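Local coordinates for phosphorylated carbohydrates phosphatase TM_1254 (Thermotoga maritima msb8, PDB 3KBB), which removes phosphate from several sugar phosphates, including erythrose 4-phosphate and fructose 6-phosphate, with a divalent metal ion, cobalt giving the highest activity, at residues Val161-Ser166 and Glu206-Val211; Glu21-Val26 and Val45-Gly50; Pro52-Ala57 and Glu65-Arg70. One frame throughout, in Å; residues are numbered along the deposited sequence.

In the fold
Contact 1 belongs to the core domain, whose parallel sheet holds the probable nucleophile Asp7; the side chain of Phe163 lies about 6 Å from that of Asp7. Contacts 2 and 3 belong to the helical cap, on the far side of the chain's centre, and neither touches contact 1: centre to centre they are about 28 and 36 Å from it. They are themselves neighbours, with centres about 8 Å apart, and share helix 47-57. Val26 CG1 comes within 3.6 Å of Phe67 CE1, and Tyr23 CG within 4.0 Å of Leu54 CD2, which makes their apolar parts one core. A sulfate sits at the start of the shared helix, in contact 2.

Contact 1. Residues Val161-Ser166 and Glu206-Val211; sequences VVFEDS and EEILNV
Phe163 and the pair Ile208 and Val211 form a purely apolar, buried contact between the sheet of the core domain and the C-terminal helix 208-215, which lies against one of its faces. Phe163 stands on strand 160-164, and its ring is part of the surface on which the helix rests. The touch on the face is a CH-pi contact: the methyl CG2 of Ile208 sits 3.9 Å from the centroid of the Phe163 ring, only 16° off the ring normal and displaced somewhat toward the rim. The same side chain runs on past the ring, with Ile208 CG1 3.9 Å from Phe163 CD1. With CG1 anti to the carbonyl carbon (chi1 -70°), Ile208 spreads both branches along the ring, something a beta-branched residue does well. Val211, one helical turn later, approaches the edge instead, its CG1 4.0 Å from Phe163 CZ and near the ring plane. A flat aromatic suits this strand position, because one group offers a face to isoleucine and an edge to valine. Around the contact, Phe6 and Tyr182 of the two flanking strands meet the Phe163 ring, and Ile208 also reaches Ala92 of helix 89-98. After Phe163 the chain turns acidic, with Glu164 ending the strand and Asp165 in the following loop. Asp165 N donates to Glu164 OE1 (2.9 Å), while Glu164 OE2 is held by Lys140 and Tyr146. Hydrophobic helix-on-sheet packing on one face, with acidic residues at the strand's end close to Asp7, the probable nucleophile, is characteristic of the Rossmann-like core of HAD hydrolases.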
loop_
_atom_site.group_PDB
_atom_site.type_symbol
_atom_site.label_atom_id
_atom_site.label_comp_id
_atom_site.label_asym_id
_atom_site.label_seq_id
_atom_site.Cartn_x
_atom_site.Cartn_y
_atom_site.Cartn_z
ATOM N N VAL A 161 -12.192 11.362 5.117
ATOM C CA VAL A 161 -11.199 10.825 6.071
ATOM C C VAL A 161 -10.255 9.938 5.249
ATOM O O VAL A 161 -10.701 9.229 4.355
ATOM C CB VAL A 161 -11.879 9.940 7.132
ATOM C CG1 VAL A 161 -10.810 9.286 8.047
ATOM C CG2 VAL A 161 -12.792 10.775 7.980
ATOM N N VAL A 162 -8.944 10.020 5.511
ATOM C CA VAL A 162 -7.966 9.216 4.763
ATOM C C VAL A 162 -7.232 8.299 5.732
ATOM O O VAL A 162 -6.913 8.742 6.840
ATOM C CB VAL A 162 -6.923 10.180 4.099
ATOM C CG1 VAL A 162 -5.696 9.400 3.521
ATOM C CG2 VAL A 162 -7.569 10.960 2.963
ATOM N N PHE A 163 -6.937 7.071 5.321
ATOM C CA PHE A 163 -6.090 6.133 6.082
ATOM C C PHE A 163 -4.847 5.873 5.250
ATOM O O PHE A 163 -4.897 5.267 4.143
ATOM C CB PHE A 163 -6.859 4.839 6.384
ATOM C CG PHE A 163 -7.960 5.060 7.376
ATOM C CD1 PHE A 163 -7.664 5.084 8.748
ATOM C CD2 PHE A 163 -9.257 5.366 6.953
ATOM C CE1 PHE A 163 -8.661 5.348 9.670
ATOM C CE2 PHE A 163 -10.274 5.661 7.870
ATOM C CZ PHE A 163 -9.968 5.665 9.249
ATOM N N GLU A 164 -3.722 6.359 5.771
ATOM C CA GLU A 164 -2.496 6.359 5.023
ATOM C C GLU A 164 -1.411 5.654 5.821
ATOM O O GLU A 164 -1.522 5.531 7.011
ATOM C CB GLU A 164 -2.057 7.785 4.685
ATOM C CG GLU A 164 -2.246 8.158 3.190
ATOM C CD GLU A 164 -1.325 7.372 2.231
ATOM O OE1 GLU A 164 -0.466 6.614 2.697
ATOM O OE2 GLU A 164 -1.466 7.504 1.001
ATOM N N ASP A 165 -0.347 5.199 5.187
ATOM C CA ASP A 165 0.647 4.420 5.932
ATOM C C ASP A 165 2.082 4.855 5.621
ATOM O O ASP A 165 3.033 4.258 6.127
ATOM C CB ASP A 165 0.445 2.928 5.720
ATOM C CG ASP A 165 1.173 2.404 4.499
ATOM O OD1 ASP A 165 1.170 3.100 3.465
ATOM O OD2 ASP A 165 1.840 1.317 4.608
ATOM N N SER A 166 2.246 5.871 4.788
ATOM C CA SER A 166 3.624 6.397 4.546
ATOM C C SER A 166 3.724 7.913 4.723
ATOM O O SER A 166 2.744 8.638 4.544
ATOM C CB SER A 166 4.087 6.019 3.144
ATOM O OG SER A 166 3.459 6.823 2.169
ATOM N N GLU A 206 -6.717 -3.018 12.695
ATOM C CA GLU A 206 -7.828 -3.473 13.554
ATOM C C GLU A 206 -8.555 -2.354 14.253
ATOM O O GLU A 206 -9.657 -2.566 14.717
ATOM C CB GLU A 206 -7.342 -4.395 14.696
ATOM C CG GLU A 206 -6.352 -5.425 14.307
ATOM C CD GLU A 206 -4.946 -4.892 14.416
ATOM O OE1 GLU A 206 -4.427 -4.796 15.554
ATOM O OE2 GLU A 206 -4.359 -4.591 13.365
ATOM N N GLU A 207 -7.924 -1.185 14.391
ATOM C CA GLU A 207 -8.548 -0.068 15.118
ATOM C C GLU A 207 -9.328 0.876 14.202
ATOM O O GLU A 207 -9.976 1.813 14.661
ATOM C CB GLU A 207 -7.495 0.721 15.917
ATOM C CG GLU A 207 -6.950 -0.055 17.148
ATOM C CD GLU A 207 -5.555 0.385 17.617
ATOM O OE1 GLU A 207 -5.014 1.430 17.156
ATOM O OE2 GLU A 207 -4.981 -0.359 18.467
ATOM N N ILE A 208 -9.253 0.633 12.897
ATOM C CA ILE A 208 -9.857 1.568 11.929
ATOM C C ILE A 208 -11.386 1.587 12.096
ATOM O O ILE A 208 -12.013 2.644 12.061
ATOM C CB ILE A 208 -9.452 1.187 10.503
ATOM C CG1 ILE A 208 -7.940 1.488 10.291
ATOM C CG2 ILE A 208 -10.331 1.929 9.468
ATOM C CD1 ILE A 208 -7.376 1.000 8.936
ATOM N N LEU A 209 -11.968 0.414 12.303
ATOM C CA LEU A 209 -13.423 0.337 12.482
ATOM C C LEU A 209 -13.935 1.259 13.593
ATOM O O LEU A 209 -14.841 2.035 13.381
ATOM C CB LEU A 209 -13.847 -1.116 12.707
ATOM C CG LEU A 209 -15.343 -1.300 13.034
ATOM C CD1 LEU A 209 -16.290 -0.804 11.949
ATOM C CD2 LEU A 209 -15.561 -2.747 13.279
ATOM N N ASN A 210 -13.332 1.197 14.782
ATOM C CA ASN A 210 -13.745 2.091 15.855
ATOM C C ASN A 210 -13.504 3.577 15.573
ATOM O O ASN A 210 -14.317 4.437 15.958
ATOM C CB ASN A 210 -13.146 1.652 17.207
ATOM C CG ASN A 210 -13.730 0.334 17.708
ATOM O OD1 ASN A 210 -14.832 -0.072 17.323
ATOM N ND2 ASN A 210 -12.986 -0.340 18.579
ATOM N N VAL A 211 -12.424 3.902 14.857
ATOM C CA VAL A 211 -12.293 5.275 14.373
ATOM C C VAL A 211 -13.511 5.686 13.528
ATOM O O VAL A 211 -14.066 6.766 13.712
ATOM C CB VAL A 211 -10.990 5.495 13.578
ATOM C CG1 VAL A 211 -11.009 6.885 12.930
ATOM C CG2 VAL A 211 -9.799 5.357 14.518
#

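Contact 2. Residues Glu21-Val26 and Val45-Gly50; sequences EAYRRV and VPEREG. With SO4 (sulfate ion), chain C.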
loop_
_atom_site.group_PDB
_atom_site.type_symbol
_atom_site.label_atom_id
_atom_site.label_comp_id
_atom_site.label_asym_id
_atom_site.label_seq_id
_atom_site.Cartn_x
_atom_site.Cartn_y
_atom_site.Cartn_z
ATOM N N GLU A 21 10.482 -13.693 1.516
ATOM C CA GLU A 21 10.179 -14.986 0.915
ATOM C C GLU A 21 10.241 -14.994 -0.624
ATOM O O GLU A 21 10.784 -15.936 -1.235
ATOM C CB GLU A 21 8.845 -15.549 1.444
ATOM C CG GLU A 21 8.488 -16.903 0.884
ATOM C CD GLU A 21 9.573 -17.958 1.115
ATOM O OE1 GLU A 21 10.391 -17.802 2.063
ATOM O OE2 GLU A 21 9.571 -18.962 0.366
ATOM N N ALA A 22 9.719 -13.937 -1.255
ATOM C CA ALA A 22 9.775 -13.822 -2.719
ATOM C C ALA A 22 11.236 -13.807 -3.213
ATOM O O ALA A 22 11.593 -14.559 -4.140
ATOM C CB ALA A 22 9.058 -12.540 -3.180
ATOM N N TYR A 23 12.062 -12.985 -2.581
ATOM C CA TYR A 23 13.468 -12.859 -3.002
ATOM C C TYR A 23 14.282 -14.104 -2.611
ATOM O O TYR A 23 15.189 -14.520 -3.342
ATOM C CB TYR A 23 14.115 -11.604 -2.448
ATOM C CG TYR A 23 13.596 -10.293 -3.019
ATOM C CD1 TYR A 23 12.648 -10.267 -4.049
ATOM C CD2 TYR A 23 14.108 -9.089 -2.562
ATOM C CE1 TYR A 23 12.172 -9.035 -4.573
ATOM C CE2 TYR A 23 13.668 -7.882 -3.083
ATOM C CZ TYR A 23 12.708 -7.862 -4.083
ATOM O OH TYR A 23 12.303 -6.633 -4.542
ATOM N N ARG A 24 13.922 -14.706 -1.483
ATOM C CA ARG A 24 14.529 -15.985 -1.055
ATOM C C ARG A 24 14.258 -17.089 -2.080
ATOM O O ARG A 24 15.178 -17.852 -2.435
ATOM C CB ARG A 24 14.042 -16.368 0.354
ATOM C CG ARG A 24 14.881 -17.492 1.035
ATOM C CD ARG A 24 14.092 -18.231 2.129
ATOM N NE ARG A 24 12.948 -18.923 1.563
ATOM C CZ ARG A 24 13.002 -20.096 0.940
ATOM N NH1 ARG A 24 14.167 -20.766 0.856
ATOM N NH2 ARG A 24 11.890 -20.623 0.448
ATOM N N ARG A 25 13.023 -17.184 -2.567
ATOM C CA ARG A 25 12.680 -18.126 -3.630
ATOM C C ARG A 25 13.414 -17.884 -4.951
ATOM O O ARG A 25 13.802 -18.842 -5.642
ATOM C CB ARG A 25 11.180 -18.116 -3.897
ATOM C CG ARG A 25 10.384 -18.799 -2.805
ATOM C CD ARG A 25 8.894 -18.872 -3.180
ATOM N NE ARG A 25 8.036 -19.249 -2.053
ATOM C CZ ARG A 25 6.795 -19.704 -2.199
ATOM N NH1 ARG A 25 6.267 -19.835 -3.422
ATOM N NH2 ARG A 25 6.071 -20.019 -1.128
ATOM N N VAL A 26 13.576 -16.613 -5.315
ATOM C CA VAL A 26 14.350 -16.274 -6.504
ATOM C C VAL A 26 15.764 -16.828 -6.354
ATOM O O VAL A 26 16.226 -17.578 -7.231
ATOM C CB VAL A 26 14.429 -14.765 -6.729
ATOM C CG1 VAL A 26 15.381 -14.445 -7.903
ATOM C CG2 VAL A 26 13.051 -14.231 -6.980
ATOM N N VAL A 45 16.184 0.477 -0.547
ATOM C CA VAL A 45 16.248 1.187 -1.836
ATOM C C VAL A 45 15.131 0.742 -2.768
ATOM O O VAL A 45 14.606 -0.359 -2.615
ATOM C CB VAL A 45 17.627 1.019 -2.591
ATOM C CG1 VAL A 45 18.761 1.448 -1.737
ATOM C CG2 VAL A 45 17.831 -0.417 -3.122
ATOM N N PRO A 46 14.747 1.599 -3.733
ATOM C CA PRO A 46 13.731 1.213 -4.728
ATOM C C PRO A 46 14.043 -0.079 -5.477
ATOM O O PRO A 46 15.194 -0.325 -5.872
ATOM C CB PRO A 46 13.708 2.396 -5.714
ATOM C CG PRO A 46 14.826 3.293 -5.323
ATOM C CD PRO A 46 15.184 2.999 -3.909
ATOM N N GLU A 47 13.005 -0.879 -5.703
ATOM C CA GLU A 47 13.158 -2.181 -6.362
ATOM C C GLU A 47 13.840 -2.106 -7.738
ATOM O O GLU A 47 14.573 -3.015 -8.126
ATOM C CB GLU A 47 11.810 -2.907 -6.441
ATOM C CG GLU A 47 11.901 -4.353 -6.888
ATOM C CD GLU A 47 10.571 -5.075 -6.794
ATOM O OE1 GLU A 47 9.552 -4.517 -7.250
ATOM O OE2 GLU A 47 10.533 -6.207 -6.266
ATOM N N ARG A 48 13.609 -1.021 -8.471
ATOM C CA ARG A 48 14.243 -0.851 -9.778
ATOM C C ARG A 48 15.777 -0.995 -9.736
ATOM O O ARG A 48 16.355 -1.658 -10.600
ATOM C CB ARG A 48 13.862 0.507 -10.377
ATOM C CG ARG A 48 14.409 0.754 -11.785
ATOM C CD ARG A 48 13.781 2.008 -12.396
ATOM N NE ARG A 48 14.084 3.222 -11.632
ATOM C CZ ARG A 48 13.776 4.458 -12.027
ATOM N NH1 ARG A 48 13.143 4.658 -13.181
ATOM N NH2 ARG A 48 14.094 5.500 -11.266
ATOM N N GLU A 49 16.417 -0.358 -8.754
ATOM C CA GLU A 49 17.875 -0.452 -8.563
ATOM C C GLU A 49 18.266 -1.580 -7.611
ATOM O O GLU A 49 19.422 -1.998 -7.570
ATOM C CB GLU A 49 18.438 0.847 -7.997
ATOM C CG GLU A 49 18.419 2.025 -8.966
ATOM C CD GLU A 49 17.090 2.742 -8.939
ATOM O OE1 GLU A 49 16.571 2.978 -7.829
ATOM O OE2 GLU A 49 16.557 3.047 -10.025
ATOM N N GLY A 50 17.304 -2.030 -6.820
ATOM C CA GLY A 50 17.518 -3.115 -5.857
ATOM C C GLY A 50 17.711 -4.470 -6.502
ATOM O O GLY A 50 18.575 -5.256 -6.066
HETATM S S SO4 C . 9.879 0.948 -4.634
HETATM O O1 SO4 C . 8.466 0.631 -4.813
HETATM O O2 SO4 C . 10.034 1.873 -3.516
HETATM O O3 SO4 C . 10.630 -0.274 -4.359
HETATM O O4 SO4 C . 10.389 1.570 -5.850
#
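Glu47 and Tyr23 join helix 47-57 to helix 19-29 through a single polar link between two side-chain ends. Residues 45-50 begin in a loop, and Pro46 occupies the N-cap position. Proline suits the start of a helix, having no N-H to give up, and its carbonyl is still available to the first turn: Gly50 N donates to Pro46 O at 2.9 Å. Pro46 also lines the sulfate site, with its CB 3.4 Å from the ion's O4. Glu47 is the first helical residue. Its backbone N gives a nearly straight hydrogen bond (161°) to sulfate O3 at 2.8 Å, while its side chain extends toward the other helix. CG anti to the backbone N (chi1 -170°) and an extended chain beyond carry the carboxylate to Tyr23, whose OH donates to Glu47 OE2 over a short 2.5 Å. The acceptor lies in the plane of the Tyr23 ring, at its edge; the hydroxyl meets OE2 on the anti side, 25° out of the carboxylate plane. Next come Arg48 and Glu49, bridged by Arg48 NE and Glu49 OE2 at 3.0 Å, and then Gly50, buried in the first turn. On residues 21-26, Arg24 grips the Glu21 carboxylate side-on with NE and NH2, and Arg25 NE adds a bond to OE2. Lys75 of helix 64-82 forms a salt bridge with Glu47 OE2 as well, so this one oxygen receives both a phenol and an ammonium, which would probably favour the charged carboxylate. The sulfate, probably from the crystallisation liquor, meets the helix's N-terminal end, where the helix dipole is likely to favour an anion.

Contact 3. Residues Pro52-Ala57 and Glu65-Arg70; sequences PILMEA and ENFKKR
Phe67 has by far the most surface covered here, and it spends it on Met55 and Leu54 of the preceding helix. From helix 64-82 its ring reaches across to helix 47-57, CG anti to its backbone N, and lays one face against Met55, a selenomethionine in this crystal. The beta carbon sits squarely over that face: Met55 CB is 3.8 Å from the ring centroid and a mere 4° off the normal. The next carbon continues over the ring, with Met55 CG 3.8 Å from Phe67 CD1. Beyond it the chain passes toward the base of the phenylalanine, so that the selenium, 4.8 Å from the centroid and 35° off the normal, makes an oblique Met-aromatic contact. A bend at chi3 (61°) then leads the methyl end away. An unbranched, flexible methionine is well suited to follow a flat ring in this way. Leu54 meets the ring differently: its side chain runs at about a right angle to that of Phe67, and CD2 touches the far edge in the ring plane, 3.8 Å from Phe67 CZ. The branch carbon CG lies against that rim too, and Leu54 also touches Tyr34. Ile60, from the link joining the two helices, touches both Met55 and Phe67. Replacing the ring by the methyl of an alanine is likely to open a gap between the helices, leaving Met55 without the face it covers and Leu54 without the edge it abuts. Consecutive helices packed through an aromatic ring, within an all-helical unit that follows the first strand of the core, fit the alpha-helical cap domain of beta-phosphoglucomutase-like HAD phosphatases.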
loop_
_atom_site.group_PDB
_atom_site.type_symbol
_atom_site.label_atom_id
_atom_site.label_comp_id
_atom_site.label_asym_id
_atom_site.label_seq_id
_atom_site.Cartn_x
_atom_site.Cartn_y
_atom_site.Cartn_z
ATOM N N PRO A 52 18.872 -5.395 -9.667
ATOM C CA PRO A 52 20.202 -5.625 -10.246
ATOM C C PRO A 52 21.288 -5.854 -9.195
ATOM O O PRO A 52 22.156 -6.700 -9.408
ATOM C CB PRO A 52 20.482 -4.332 -11.024
ATOM C CG PRO A 52 19.160 -3.748 -11.310
ATOM C CD PRO A 52 18.304 -4.099 -10.102
ATOM N N ILE A 53 21.234 -5.116 -8.084
ATOM C CA ILE A 53 22.126 -5.315 -6.950
ATOM C C ILE A 53 21.969 -6.728 -6.362
ATOM O O ILE A 53 22.947 -7.415 -6.122
ATOM C CB ILE A 53 21.911 -4.265 -5.826
ATOM C CG1 ILE A 53 22.372 -2.857 -6.263
ATOM C CG2 ILE A 53 22.649 -4.666 -4.564
ATOM C CD1 ILE A 53 21.993 -1.745 -5.278
ATOM N N LEU A 54 20.735 -7.139 -6.116
ATOM C CA LEU A 54 20.480 -8.479 -5.604
ATOM C C LEU A 54 21.137 -9.523 -6.504
ATOM O O LEU A 54 21.801 -10.448 -6.018
ATOM C CB LEU A 54 18.966 -8.701 -5.480
ATOM C CG LEU A 54 18.425 -10.069 -5.023
ATOM C CD1 LEU A 54 18.819 -10.368 -3.581
ATOM C CD2 LEU A 54 16.916 -10.135 -5.206
HETATM N N MSE A 55 20.969 -9.375 -7.813
HETATM C CA MSE A 55 21.472 -10.349 -8.765
HETATM C C MSE A 55 22.979 -10.478 -8.638
HETATM O O MSE A 55 23.489 -11.587 -8.578
HETATM C CB MSE A 55 21.096 -9.968 -10.204
HETATM C CG MSE A 55 21.434 -11.037 -11.203
HETATM SE SE MSE A 55 21.217 -10.325 -13.043
HETATM C CE MSE A 55 22.519 -8.874 -12.979
ATOM N N GLU A 56 23.684 -9.346 -8.587
ATOM C CA GLU A 56 25.146 -9.362 -8.448
ATOM C C GLU A 56 25.608 -9.776 -7.044
ATOM O O GLU A 56 26.625 -10.463 -6.905
ATOM C CB GLU A 56 25.775 -8.011 -8.817
ATOM C CG GLU A 56 25.519 -7.587 -10.257
ATOM C CD GLU A 56 26.177 -8.502 -11.303
ATOM O OE1 GLU A 56 27.057 -9.336 -10.955
ATOM O OE2 GLU A 56 25.824 -8.365 -12.489
ATOM N N ALA A 57 24.877 -9.351 -6.019
ATOM C CA ALA A 57 25.203 -9.744 -4.651
ATOM C C ALA A 57 25.224 -11.277 -4.530
ATOM O O ALA A 57 26.078 -11.846 -3.825
ATOM C CB ALA A 57 24.202 -9.149 -3.675
ATOM N N GLU A 65 17.058 -9.138 -17.599
ATOM C CA GLU A 65 15.720 -9.357 -18.118
ATOM C C GLU A 65 15.146 -10.667 -17.587
ATOM O O GLU A 65 14.007 -10.703 -17.109
ATOM C CB GLU A 65 15.744 -9.355 -19.657
ATOM C CG GLU A 65 14.519 -9.965 -20.294
ATOM C CD GLU A 65 14.415 -9.713 -21.794
ATOM O OE1 GLU A 65 15.399 -9.252 -22.408
ATOM O OE2 GLU A 65 13.337 -9.996 -22.356
ATOM N N ASN A 66 15.940 -11.731 -17.680
ATOM C CA ASN A 66 15.556 -13.039 -17.164
ATOM C C ASN A 66 15.373 -13.019 -15.646
ATOM O O ASN A 66 14.416 -13.606 -15.118
ATOM C CB ASN A 66 16.584 -14.093 -17.567
ATOM C CG ASN A 66 16.379 -14.611 -18.990
ATOM O OD1 ASN A 66 15.305 -14.444 -19.587
ATOM N ND2 ASN A 66 17.411 -15.262 -19.532
ATOM N N PHE A 67 16.281 -12.334 -14.955
ATOM C CA PHE A 67 16.216 -12.213 -13.496
ATOM C C PHE A 67 14.925 -11.527 -13.060
ATOM O O PHE A 67 14.204 -12.042 -12.198
ATOM C CB PHE A 67 17.429 -11.458 -12.964
ATOM C CG PHE A 67 17.532 -11.456 -11.456
ATOM C CD1 PHE A 67 17.971 -12.594 -10.777
ATOM C CD2 PHE A 67 17.196 -10.323 -10.723
ATOM C CE1 PHE A 67 18.070 -12.595 -9.384
ATOM C CE2 PHE A 67 17.288 -10.308 -9.328
ATOM C CZ PHE A 67 17.723 -11.450 -8.652
ATOM N N LYS A 68 14.637 -10.373 -13.674
ATOM C CA LYS A 68 13.428 -9.589 -13.369
ATOM C C LYS A 68 12.168 -10.399 -13.581
ATOM O O LYS A 68 11.212 -10.273 -12.824
ATOM C CB LYS A 68 13.379 -8.310 -14.205
ATOM C CG LYS A 68 14.292 -7.219 -13.688
ATOM C CD LYS A 68 14.074 -5.890 -14.422
ATOM C CE LYS A 68 14.871 -5.832 -15.718
ATOM N NZ LYS A 68 14.833 -4.482 -16.377
ATOM N N LYS A 69 12.184 -11.250 -14.604
ATOM C CA LYS A 69 11.056 -12.125 -14.890
ATOM C C LYS A 69 10.855 -13.139 -13.763
ATOM O O LYS A 69 9.727 -13.449 -13.391
ATOM C CB LYS A 69 11.256 -12.837 -16.238
ATOM C CG LYS A 69 10.053 -13.707 -16.644
ATOM C CD LYS A 69 10.168 -14.284 -18.042
ATOM C CE LYS A 69 8.966 -15.180 -18.338
ATOM N NZ LYS A 69 8.794 -15.409 -19.801
ATOM N N ARG A 70 11.965 -13.661 -13.236
ATOM C CA ARG A 70 11.913 -14.651 -12.160
ATOM C C ARG A 70 11.392 -14.005 -10.889
ATOM O O ARG A 70 10.578 -14.589 -10.172
ATOM C CB ARG A 70 13.301 -15.239 -11.909
ATOM C CG ARG A 70 13.815 -16.124 -13.034
ATOM C CD ARG A 70 13.362 -17.569 -12.903
ATOM N NE ARG A 70 14.304 -18.373 -12.139
ATOM C CZ ARG A 70 15.431 -18.900 -12.618
ATOM N NH1 ARG A 70 15.800 -18.698 -13.876
ATOM N NH2 ARG A 70 16.204 -19.617 -11.821
#